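Local coordinates for protein putative phosphosugar isomerase (Clostridium difficile, PDB 3G68) that probably binds a phosphosugar through its two SIS domains and may act as an isomerase related to glucosamine-6-phosphate synthase, at residues 187-198 with 313-324. Numbering follows the deposited sequence.
With EDO (1,2-ethanediol), chain E.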
loop_
_atom_site.group_PDB
_atom_site.type_symbol
_atom_site.label_atom_id
_atom_site.label_comp_id
_atom_site.label_asym_id
_atom_site.label_seq_id
_atom_site.Cartn_x
_atom_site.Cartn_y
_atom_site.Cartn_z
ATOM N N PHE B 187 13.740 -12.238 -32.194
ATOM C CA PHE B 187 14.783 -11.914 -33.170
ATOM C C PHE B 187 16.019 -11.320 -32.508
ATOM O O PHE B 187 17.127 -11.800 -32.725
ATOM C CB PHE B 187 14.178 -11.003 -34.242
ATOM C CG PHE B 187 15.080 -10.694 -35.406
ATOM C CD1 PHE B 187 16.130 -9.784 -35.282
ATOM C CD2 PHE B 187 14.803 -11.239 -36.687
ATOM C CE1 PHE B 187 16.934 -9.465 -36.387
ATOM C CE2 PHE B 187 15.599 -10.940 -37.780
ATOM C CZ PHE B 187 16.656 -10.055 -37.653
ATOM N N GLU B 188 15.830 -10.279 -31.695
ATOM C CA GLU B 188 16.935 -9.604 -30.988
ATOM C C GLU B 188 17.703 -10.551 -30.097
ATOM O O GLU B 188 18.934 -10.537 -30.109
ATOM C CB GLU B 188 16.366 -8.463 -30.122
ATOM C CG GLU B 188 17.378 -7.687 -29.288
ATOM C CD GLU B 188 18.146 -6.655 -30.079
ATOM O OE1 GLU B 188 17.786 -6.391 -31.253
ATOM O OE2 GLU B 188 19.100 -6.093 -29.504
ATOM N N ALA B 189 16.986 -11.349 -29.295
ATOM C CA ALA B 189 17.643 -12.325 -28.402
ATOM C C ALA B 189 18.505 -13.329 -29.205
ATOM O O ALA B 189 19.659 -13.642 -28.816
ATOM C CB ALA B 189 16.610 -13.059 -27.544
ATOM N N VAL B 190 17.956 -13.807 -30.328
ATOM C CA VAL B 190 18.704 -14.725 -31.213
ATOM C C VAL B 190 19.960 -14.039 -31.807
ATOM O O VAL B 190 21.037 -14.634 -31.880
ATOM C CB VAL B 190 17.763 -15.347 -32.295
ATOM C CG1 VAL B 190 18.586 -16.101 -33.388
ATOM C CG2 VAL B 190 16.720 -16.250 -31.620
ATOM N N TYR B 191 19.820 -12.779 -32.222
ATOM C CA TYR B 191 20.930 -11.983 -32.745
ATOM C C TYR B 191 22.077 -11.884 -31.714
ATOM O O TYR B 191 23.262 -12.124 -32.028
ATOM C CB TYR B 191 20.405 -10.600 -33.140
ATOM C CG TYR B 191 21.392 -9.704 -33.828
ATOM C CD1 TYR B 191 22.344 -9.020 -33.112
ATOM C CD2 TYR B 191 21.332 -9.501 -35.211
ATOM C CE1 TYR B 191 23.238 -8.187 -33.740
ATOM C CE2 TYR B 191 22.226 -8.673 -35.851
ATOM C CZ TYR B 191 23.184 -8.036 -35.104
ATOM O OH TYR B 191 24.111 -7.215 -35.671
ATOM N N LYS B 192 21.729 -11.549 -30.471
ATOM C CA LYS B 192 22.709 -11.444 -29.396
ATOM C C LYS B 192 23.455 -12.759 -29.167
ATOM O O LYS B 192 24.669 -12.759 -29.063
ATOM C CB LYS B 192 22.021 -11.026 -28.112
ATOM C CG LYS B 192 21.565 -9.564 -28.095
ATOM C CD LYS B 192 20.693 -9.360 -26.830
ATOM C CE LYS B 192 20.260 -7.938 -26.624
ATOM N NZ LYS B 192 19.369 -7.828 -25.422
ATOM N N LEU B 193 22.732 -13.873 -29.106
ATOM C CA LEU B 193 23.396 -15.175 -28.914
ATOM C C LEU B 193 24.250 -15.534 -30.144
ATOM O O LEU B 193 25.361 -16.052 -30.014
ATOM C CB LEU B 193 22.376 -16.243 -28.632
ATOM C CG LEU B 193 21.659 -16.145 -27.280
ATOM C CD1 LEU B 193 20.421 -17.017 -27.315
ATOM C CD2 LEU B 193 22.643 -16.560 -26.173
ATOM N N SER B 194 23.735 -15.223 -31.329
ATOM C CA SER B 194 24.510 -15.421 -32.568
ATOM C C SER B 194 25.861 -14.701 -32.540
ATOM O O SER B 194 26.893 -15.285 -32.880
ATOM C CB SER B 194 23.698 -14.986 -33.773
ATOM O OG SER B 194 22.516 -15.761 -33.894
ATOM N N LYS B 195 25.855 -13.431 -32.113
ATOM C CA LYS B 195 27.056 -12.627 -32.045
ATOM C C LYS B 195 28.122 -13.244 -31.120
ATOM O O LYS B 195 29.302 -13.230 -31.452
ATOM C CB LYS B 195 26.680 -11.197 -31.617
ATOM C CG LYS B 195 27.801 -10.198 -31.661
ATOM C CD LYS B 195 27.254 -8.781 -31.462
ATOM C CE LYS B 195 28.368 -7.747 -31.540
ATOM N NZ LYS B 195 27.933 -6.371 -31.091
ATOM N N GLN B 196 27.696 -13.822 -29.994
ATOM C CA GLN B 196 28.592 -14.476 -29.051
ATOM C C GLN B 196 29.175 -15.765 -29.662
ATOM O O GLN B 196 30.365 -16.029 -29.562
ATOM C CB GLN B 196 27.838 -14.810 -27.754
ATOM C CG GLN B 196 27.369 -13.601 -26.954
ATOM C CD GLN B 196 26.423 -13.981 -25.802
ATOM O OE1 GLN B 196 26.521 -15.077 -25.218
ATOM N NE2 GLN B 196 25.500 -13.076 -25.475
ATOM N N TRP B 197 28.327 -16.545 -30.300
ATOM C CA TRP B 197 28.756 -17.780 -30.993
ATOM C C TRP B 197 29.784 -17.513 -32.119
ATOM O O TRP B 197 30.770 -18.259 -32.238
ATOM C CB TRP B 197 27.516 -18.540 -31.469
ATOM C CG TRP B 197 27.679 -19.625 -32.497
ATOM C CD1 TRP B 197 28.055 -20.940 -32.290
ATOM C CD2 TRP B 197 27.340 -19.518 -33.868
ATOM N NE1 TRP B 197 28.012 -21.634 -33.478
ATOM C CE2 TRP B 197 27.569 -20.788 -34.461
ATOM C CE3 TRP B 197 26.914 -18.453 -34.684
ATOM C CZ2 TRP B 197 27.350 -21.024 -35.815
ATOM C CZ3 TRP B 197 26.706 -18.688 -36.027
ATOM C CH2 TRP B 197 26.937 -19.967 -36.584
ATOM N N ILE B 198 29.558 -16.468 -32.917
ATOM C CA ILE B 198 30.493 -16.075 -33.966
ATOM C C ILE B 198 31.870 -15.724 -33.384
ATOM O O ILE B 198 32.888 -16.190 -33.890
ATOM C CB ILE B 198 29.952 -14.903 -34.790
ATOM C CG1 ILE B 198 28.763 -15.345 -35.630
ATOM C CG2 ILE B 198 31.031 -14.362 -35.724
ATOM C CD1 ILE B 198 27.915 -14.196 -36.261
ATOM N N ASN B 313 13.396 -16.596 -37.263
ATOM C CA ASN B 313 14.574 -16.644 -36.423
ATOM C C ASN B 313 15.724 -17.513 -36.895
ATOM O O ASN B 313 16.853 -17.201 -36.570
ATOM C CB ASN B 313 14.208 -17.218 -35.048
ATOM C CG ASN B 313 13.140 -16.423 -34.300
ATOM O OD1 ASN B 313 12.462 -17.002 -33.465
ATOM N ND2 ASN B 313 13.011 -15.116 -34.559
ATOM N N PHE B 314 15.462 -18.595 -37.635
ATOM C CA PHE B 314 16.499 -19.633 -37.813
ATOM C C PHE B 314 17.816 -19.233 -38.462
ATOM O O PHE B 314 18.883 -19.647 -37.988
ATOM C CB PHE B 314 15.970 -20.895 -38.512
ATOM C CG PHE B 314 16.262 -22.134 -37.748
ATOM C CD1 PHE B 314 17.567 -22.541 -37.535
ATOM C CD2 PHE B 314 15.217 -22.867 -37.176
ATOM C CE1 PHE B 314 17.834 -23.708 -36.784
ATOM C CE2 PHE B 314 15.470 -23.979 -36.418
ATOM C CZ PHE B 314 16.784 -24.395 -36.211
ATOM N N ILE B 315 17.762 -18.434 -39.522
ATOM C CA ILE B 315 18.975 -18.086 -40.243
ATOM C C ILE B 315 19.632 -16.771 -39.812
ATOM O O ILE B 315 20.645 -16.374 -40.389
ATOM C CB ILE B 315 18.823 -18.176 -41.786
ATOM C CG1 ILE B 315 17.867 -17.149 -42.357
ATOM C CG2 ILE B 315 18.380 -19.571 -42.212
ATOM C CD1 ILE B 315 17.977 -17.089 -43.897
ATOM N N VAL B 316 19.084 -16.115 -38.785
ATOM C CA VAL B 316 19.721 -14.898 -38.212
ATOM C C VAL B 316 21.237 -15.092 -38.007
ATOM O O VAL B 316 22.016 -14.236 -38.432
ATOM C CB VAL B 316 19.005 -14.426 -36.910
ATOM C CG1 VAL B 316 19.796 -13.350 -36.159
ATOM C CG2 VAL B 316 17.664 -13.885 -37.257
ATOM N N PRO B 317 21.661 -16.193 -37.343
ATOM C CA PRO B 317 23.107 -16.432 -37.165
ATOM C C PRO B 317 23.933 -16.467 -38.432
ATOM O O PRO B 317 25.054 -15.970 -38.446
ATOM C CB PRO B 317 23.164 -17.780 -36.436
ATOM C CG PRO B 317 21.783 -18.284 -36.432
ATOM C CD PRO B 317 20.875 -17.172 -36.568
ATOM N N ILE B 318 23.370 -17.041 -39.495
ATOM C CA ILE B 318 24.082 -17.181 -40.744
ATOM C C ILE B 318 24.168 -15.806 -41.413
ATOM O O ILE B 318 25.228 -15.441 -41.900
ATOM C CB ILE B 318 23.428 -18.212 -41.721
ATOM C CG1 ILE B 318 23.326 -19.592 -41.071
ATOM C CG2 ILE B 318 24.281 -18.317 -42.976
ATOM C CD1 ILE B 318 24.640 -20.140 -40.679
ATOM N N GLN B 319 23.073 -15.050 -41.435
ATOM C CA GLN B 319 23.130 -13.675 -41.948
ATOM C C GLN B 319 24.087 -12.830 -41.165
ATOM O O GLN B 319 24.747 -11.962 -41.744
ATOM C CB GLN B 319 21.745 -13.029 -41.921
ATOM C CG GLN B 319 20.777 -13.640 -42.901
ATOM C CD GLN B 319 19.352 -13.362 -42.527
ATOM O OE1 GLN B 319 19.012 -13.269 -41.334
ATOM N NE2 GLN B 319 18.488 -13.223 -43.538
ATOM N N LEU B 320 24.194 -13.038 -39.848
ATOM C CA LEU B 320 25.148 -12.263 -39.058
ATOM C C LEU B 320 26.576 -12.600 -39.439
ATOM O O LEU B 320 27.451 -11.707 -39.447
ATOM C CB LEU B 320 24.901 -12.334 -37.544
ATOM C CG LEU B 320 25.747 -11.401 -36.696
ATOM C CD1 LEU B 320 25.614 -9.911 -37.147
ATOM C CD2 LEU B 320 25.329 -11.540 -35.245
ATOM N N ILE B 321 26.832 -13.878 -39.756
ATOM C CA ILE B 321 28.133 -14.289 -40.265
ATOM C C ILE B 321 28.443 -13.504 -41.534
ATOM O O ILE B 321 29.556 -13.029 -41.680
ATOM C CB ILE B 321 28.239 -15.798 -40.549
ATOM C CG1 ILE B 321 28.356 -16.578 -39.246
ATOM C CG2 ILE B 321 29.492 -16.099 -41.418
ATOM C CD1 ILE B 321 28.221 -18.128 -39.398
ATOM N N CYS B 322 27.439 -13.339 -42.405
ATOM C CA CYS B 322 27.613 -12.580 -43.653
ATOM C C CYS B 322 28.005 -11.131 -43.415
ATOM O O CYS B 322 28.751 -10.552 -44.201
ATOM C CB CYS B 322 26.374 -12.660 -44.546
ATOM S SG CYS B 322 25.944 -14.337 -45.093
ATOM N N GLY B 323 27.479 -10.527 -42.352
ATOM C CA GLY B 323 27.810 -9.159 -42.024
ATOM C C GLY B 323 29.175 -9.022 -41.372
ATOM O O GLY B 323 29.909 -8.064 -41.674
ATOM N N GLU B 324 29.543 -9.973 -40.513
ATOM C CA GLU B 324 30.766 -9.844 -39.703
ATOM C C GLU B 324 32.086 -10.473 -40.173
ATOM O O GLU B 324 33.169 -9.890 -40.020
ATOM C CB GLU B 324 30.521 -10.401 -38.316
ATOM C CG GLU B 324 29.485 -9.629 -37.519
ATOM C CD GLU B 324 29.463 -10.065 -36.030
ATOM O OE1 GLU B 324 30.058 -11.113 -35.707
ATOM O OE2 GLU B 324 28.847 -9.364 -35.185
HETATM C C1 EDO E . 18.555 -4.393 -25.109
HETATM O O1 EDO E . 19.192 -5.282 -24.178
HETATM C C2 EDO E . 17.099 -4.811 -25.204
HETATM O O2 EDO E . 16.921 -6.032 -25.929
HETATM O O HOH W 1 30.542 -11.673 -33.174
#
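Leu-320 meets Tyr-191 with both methyls: CD2 lies over the centre of the phenol ring, 4.1 Å from its centroid in a CH-pi contact, while CD1 reaches the hydroxyl end, 3.4 Å from Tyr-191 OH. The leucine's chi1 of -172° swings CG away from the backbone N and carries both methyls into the hole formed by Tyr-191, Ser-194, Lys-195 and Ile-198. One turn earlier, Val-316 is a second knob among Phe-187, Val-190, Tyr-191 and Ser-194; its CG2 covers a face of the Phe-187 ring off-centre, 3.6 Å from CE2. Between these knobs Pro-317 presses CB to 3.3 Å from Ser-194 OG, a hydroxyl turned back to donate to Val-190 O at 2.7 Å. Here the backbones run closest, Ser-194 CA lying 4.9 Å from Pro-317 CA. Farther along, Ile-321 CD1 lies 3.6 Å from Trp-197 CH2, and the indole NE1 is held by Lys-297 O. Beside the exposed Lys-195, a water donates to both Lys-195 O and Glu-324 OE1. The helix axes approach to 9.0 Å and cross at -54°. This knobs-into-holes packing joins helix 187-200, which leads into the second five-stranded parallel sheet, to helix 316-324, which follows it, within the alpha-beta-alpha sandwich typical of an SIS domain.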